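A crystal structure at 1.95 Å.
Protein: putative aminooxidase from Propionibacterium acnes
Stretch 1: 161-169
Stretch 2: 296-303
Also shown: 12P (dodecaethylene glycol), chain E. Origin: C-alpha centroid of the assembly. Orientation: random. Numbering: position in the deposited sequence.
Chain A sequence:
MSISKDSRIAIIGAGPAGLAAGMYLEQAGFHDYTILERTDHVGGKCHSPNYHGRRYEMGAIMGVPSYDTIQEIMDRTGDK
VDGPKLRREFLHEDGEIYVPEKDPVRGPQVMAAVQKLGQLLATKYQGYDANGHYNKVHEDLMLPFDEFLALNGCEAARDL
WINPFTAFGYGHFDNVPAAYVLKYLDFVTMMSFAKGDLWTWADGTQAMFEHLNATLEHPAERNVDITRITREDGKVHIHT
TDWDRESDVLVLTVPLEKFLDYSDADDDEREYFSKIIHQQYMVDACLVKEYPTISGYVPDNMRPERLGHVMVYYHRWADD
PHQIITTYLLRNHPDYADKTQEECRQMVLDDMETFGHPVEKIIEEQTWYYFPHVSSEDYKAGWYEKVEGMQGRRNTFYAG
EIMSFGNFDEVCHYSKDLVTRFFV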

# COMPACT_ATOMS: atom_id res chain seq x y z
N TRP A 161 8.43 5.69 -13.94
CA TRP A 161 7.71 5.72 -12.65
C TRP A 161 6.38 4.97 -12.65
O TRP A 161 5.93 4.50 -11.61
CB TRP A 161 7.47 7.18 -12.22
CG TRP A 161 8.35 7.64 -11.11
CD1 TRP A 161 8.05 7.64 -9.79
CD2 TRP A 161 9.67 8.18 -11.23
NE1 TRP A 161 9.10 8.14 -9.07
CE2 TRP A 161 10.11 8.48 -9.93
CE3 TRP A 161 10.52 8.44 -12.31
CZ2 TRP A 161 11.36 9.04 -9.67
CZ3 TRP A 161 11.77 8.98 -12.05
CH2 TRP A 161 12.18 9.27 -10.74
N ILE A 162 5.77 4.85 -13.82
CA ILE A 162 4.41 4.34 -13.91
C ILE A 162 4.29 2.84 -13.62
O ILE A 162 3.31 2.40 -13.05
CB ILE A 162 3.78 4.67 -15.26
CG1 ILE A 162 2.24 4.53 -15.18
CG2 ILE A 162 4.38 3.82 -16.38
CD1 ILE A 162 1.54 5.01 -16.43
N ASN A 163 5.30 2.07 -14.01
CA ASN A 163 5.21 0.61 -13.95
C ASN A 163 5.12 0.05 -12.52
O ASN A 163 4.28 -0.81 -12.24
CB ASN A 163 6.36 -0.00 -14.74
CG ASN A 163 6.37 0.44 -16.19
OD1 ASN A 163 5.35 0.37 -16.88
ND2 ASN A 163 7.53 0.92 -16.67
N PRO A 164 5.96 0.54 -11.58
CA PRO A 164 5.77 0.18 -10.17
C PRO A 164 4.72 1.00 -9.43
O PRO A 164 4.61 0.90 -8.21
CB PRO A 164 7.15 0.46 -9.56
CG PRO A 164 8.02 0.91 -10.64
CD PRO A 164 7.14 1.40 -11.73
N PHE A 165 3.98 1.84 -10.15
CA PHE A 165 2.98 2.67 -9.49
C PHE A 165 1.56 2.30 -9.88
O PHE A 165 0.84 1.71 -9.07
CB PHE A 165 3.25 4.17 -9.69
CG PHE A 165 2.44 5.03 -8.77
CD1 PHE A 165 2.88 5.25 -7.46
CD2 PHE A 165 1.21 5.55 -9.17
CE1 PHE A 165 2.12 6.01 -6.58
CE2 PHE A 165 0.46 6.32 -8.29
CZ PHE A 165 0.92 6.57 -7.00
N THR A 166 1.18 2.63 -11.11
CA THR A 166 -0.18 2.40 -11.59
C THR A 166 -0.53 0.91 -11.65
O THR A 166 -1.60 0.49 -11.22
CB THR A 166 -0.40 3.07 -12.95
OG1 THR A 166 -0.20 4.49 -12.81
CG2 THR A 166 -1.81 2.80 -13.48
N ALA A 167 0.38 0.11 -12.20
CA ALA A 167 0.24 -1.35 -12.26
C ALA A 167 0.10 -1.99 -10.88
O ALA A 167 -0.62 -2.98 -10.71
CB ALA A 167 1.43 -1.96 -13.01
N PHE A 168 0.80 -1.41 -9.89
CA PHE A 168 0.73 -1.83 -8.48
C PHE A 168 -0.51 -1.27 -7.79
O PHE A 168 -0.65 -1.36 -6.57
CB PHE A 168 1.99 -1.40 -7.69
CG PHE A 168 3.20 -2.27 -7.92
CD1 PHE A 168 3.69 -2.50 -9.19
CD2 PHE A 168 3.89 -2.82 -6.84
CE1 PHE A 168 4.81 -3.28 -9.40
CE2 PHE A 168 5.03 -3.59 -7.03
CZ PHE A 168 5.50 -3.82 -8.33
N GLY A 169 -1.40 -0.67 -8.57
CA GLY A 169 -2.75 -0.41 -8.13
C GLY A 169 -2.95 0.92 -7.47
O GLY A 169 -4.02 1.21 -6.94
N GLY A 296 5.02 -10.26 -16.50
CA GLY A 296 4.80 -9.31 -17.58
C GLY A 296 4.05 -8.06 -17.17
O GLY A 296 3.08 -8.14 -16.41
N TYR A 297 4.52 -6.91 -17.66
CA TYR A 297 3.86 -5.61 -17.48
C TYR A 297 3.23 -5.14 -18.79
O TYR A 297 3.69 -5.50 -19.89
CB TYR A 297 4.86 -4.54 -17.01
CG TYR A 297 5.26 -4.65 -15.55
CD1 TYR A 297 4.87 -3.70 -14.62
CD2 TYR A 297 6.04 -5.71 -15.11
CE1 TYR A 297 5.27 -3.81 -13.27
CE2 TYR A 297 6.42 -5.84 -13.80
CZ TYR A 297 6.03 -4.89 -12.88
OH TYR A 297 6.43 -5.04 -11.56
N VAL A 298 2.19 -4.33 -18.66
CA VAL A 298 1.43 -3.86 -19.81
C VAL A 298 1.14 -2.38 -19.68
O VAL A 298 0.03 -1.98 -19.26
CB VAL A 298 0.13 -4.68 -20.02
CG1 VAL A 298 -0.43 -4.46 -21.44
CG2 VAL A 298 0.39 -6.15 -19.83
N PRO A 299 2.14 -1.54 -20.01
CA PRO A 299 1.96 -0.09 -19.98
C PRO A 299 0.74 0.36 -20.75
O PRO A 299 0.01 1.22 -20.29
CB PRO A 299 3.24 0.44 -20.62
CG PRO A 299 4.26 -0.63 -20.33
CD PRO A 299 3.53 -1.91 -20.38
N ASP A 300 0.50 -0.23 -21.92
CA ASP A 300 -0.70 0.06 -22.69
C ASP A 300 -1.97 0.05 -21.84
O ASP A 300 -2.85 0.89 -22.04
CB ASP A 300 -0.88 -0.94 -23.86
CG ASP A 300 0.02 -0.63 -25.04
OD1 ASP A 300 0.63 0.48 -25.09
OD2 ASP A 300 0.12 -1.49 -25.93
N ASN A 301 -2.04 -0.92 -20.91
CA ASN A 301 -3.25 -1.17 -20.09
C ASN A 301 -3.27 -0.38 -18.77
O ASN A 301 -4.21 -0.52 -17.99
CB ASN A 301 -3.43 -2.67 -19.81
CG ASN A 301 -3.98 -3.44 -21.02
OD1 ASN A 301 -4.38 -2.85 -22.03
ND2 ASN A 301 -4.04 -4.76 -20.90
N MET A 302 -2.25 0.47 -18.57
CA MET A 302 -2.16 1.39 -17.43
C MET A 302 -2.70 2.80 -17.74
O MET A 302 -2.73 3.67 -16.87
CB MET A 302 -0.71 1.52 -16.99
CG MET A 302 -0.09 0.24 -16.51
SD MET A 302 1.68 0.45 -16.24
CE MET A 302 2.28 -1.26 -16.38
N ARG A 303 -3.08 3.03 -19.00
CA ARG A 303 -3.83 4.19 -19.42
C ARG A 303 -5.24 4.16 -18.83
O ARG A 303 -5.87 3.10 -18.81
CB ARG A 303 -4.02 4.16 -20.94
CG ARG A 303 -2.79 4.33 -21.76
CD ARG A 303 -3.15 4.61 -23.22
NE ARG A 303 -3.27 3.39 -24.02
CZ ARG A 303 -4.36 2.98 -24.67
NH1 ARG A 303 -5.48 3.69 -24.66
NH2 ARG A 303 -4.31 1.86 -25.37
O37 12P E . 19.52 3.36 -14.35
C36 12P E . 18.09 3.45 -14.36
C35 12P E . 17.48 2.24 -15.06
O34 12P E . 17.91 2.24 -16.43
C33 12P E . 17.29 1.21 -17.20
C32 12P E . 17.55 1.43 -18.70
O31 12P E . 17.30 2.79 -19.07
C30 12P E . 17.22 3.01 -20.48
C29 12P E . 16.07 3.96 -20.83
O28 12P E . 14.81 3.28 -20.77
C27 12P E . 13.67 4.14 -20.75
C26 12P E . 12.42 3.28 -20.89
O25 12P E . 11.48 3.40 -19.81
C24 12P E . 11.68 2.47 -18.74
C23 12P E . 11.21 1.05 -19.05
O22 12P E . 10.47 0.49 -17.96
C21 12P E . 11.22 -0.07 -16.87
C20 12P E . 11.01 0.76 -15.60
O19 12P E . 10.05 0.21 -14.69
C18 12P E . 10.55 -0.87 -13.89
C17 12P E . 9.55 -2.02 -13.87
O16 12P E . 9.55 -2.56 -12.55
C15 12P E . 9.13 -3.90 -12.37
C14 12P E . 10.20 -4.73 -11.67
O13 12P E . 9.63 -5.79 -10.88
C12 12P E . 9.22 -6.92 -11.66
C11 12P E . 8.44 -7.94 -10.84
O10 12P E . 7.05 -8.01 -11.20
C9 12P E . 6.19 -7.88 -10.06
C8 12P E . 4.71 -8.09 -10.37
O7 12P E . 3.89 -7.26 -9.50
C6 12P E . 2.49 -7.51 -9.58
C5 12P E . 1.74 -6.29 -9.05
O4 12P E . 1.67 -6.33 -7.62
C3 12P E . 2.96 -6.20 -7.01
C2 12P E . 2.85 -6.08 -5.50
O1 12P E . 4.05 -6.45 -4.79

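Segments distant in sequence can pack without any hydrogen bond between them. The putative aminooxidase from Propionibacterium acnes offers a compact example. At least 129 residues separate any two that touch, and no hydrogen bond crosses between the stretches, yet together they bury 353 Å² of surface.

Each stretch carries local backbone hydrogen bonds. In the first stretch, the carbonyl O of Ile162 accepts from both Phe165 N (3.0 Å) and Thr166 N (2.9 Å), closing a turn leading into the weakly bonded helix at about Thr166 to Gly169; Gly169 N then bonds to Thr166 O at 2.9 Å. In the second, the strand ends at Tyr297 and the chain turns, with Asn301 N bonded to Val298 O and Met302 N to Pro299 O, both at 2.9 Å. The backbones come alongside at Asn163 and Pro299, with CA atoms 6.9 Å apart, and at Thr166 and Met302, with CA atoms 6.2 Å apart. Such spacing leaves room for side chains to fill the gap.

Apolar packing centres on Met302, which has the largest area covered by the opposing stretch. Its extended side chain (chi2 and chi3 both t) runs along the first stretch: Met302 CB lies 4.2 Å from Ile162 CD1, while the terminal Met302 CE reaches Ala167 CB at 3.5 Å. Near the base of the same side chain, Thr166 CG2 sits 3.9 Å from Met302 CB, so the threonine meets its neighbour through its methyl. The small Ala167 also serves Tyr297, its CB lying 4.2 Å from Tyr297 CD1.

Aromatic and polar atoms meet without hydrogen bonding. Phe168 and Tyr297 come together at their edges, with Phe168 CE1 3.2 Å from Tyr297 OH and 3.9 Å from Tyr297 CE1. Asn163 O also lies at the tyrosine edge, 3.3 Å from CE1 of Tyr297, where the slightly positive ring hydrogens suit a carbonyl oxygen. The amide oxygen Asn163 OD1 faces carbon instead, 3.5 Å from Met302 CE and 3.8 Å from Pro299 CG.

Hydrogen bonds do appear where both stretches meet the dodecaethylene glycol, probably acquired from the crystallisation liquor. Asn163 ND2 donates to its O19 at 3.3 Å and Tyr297 OH to its O10 at 3.1 Å, while the glycol's C3 lies over one face of the Phe168 ring, 3.3 Å from Phe168 CE2. The glycol thus runs along one flank of the contact, touching residues of both stretches.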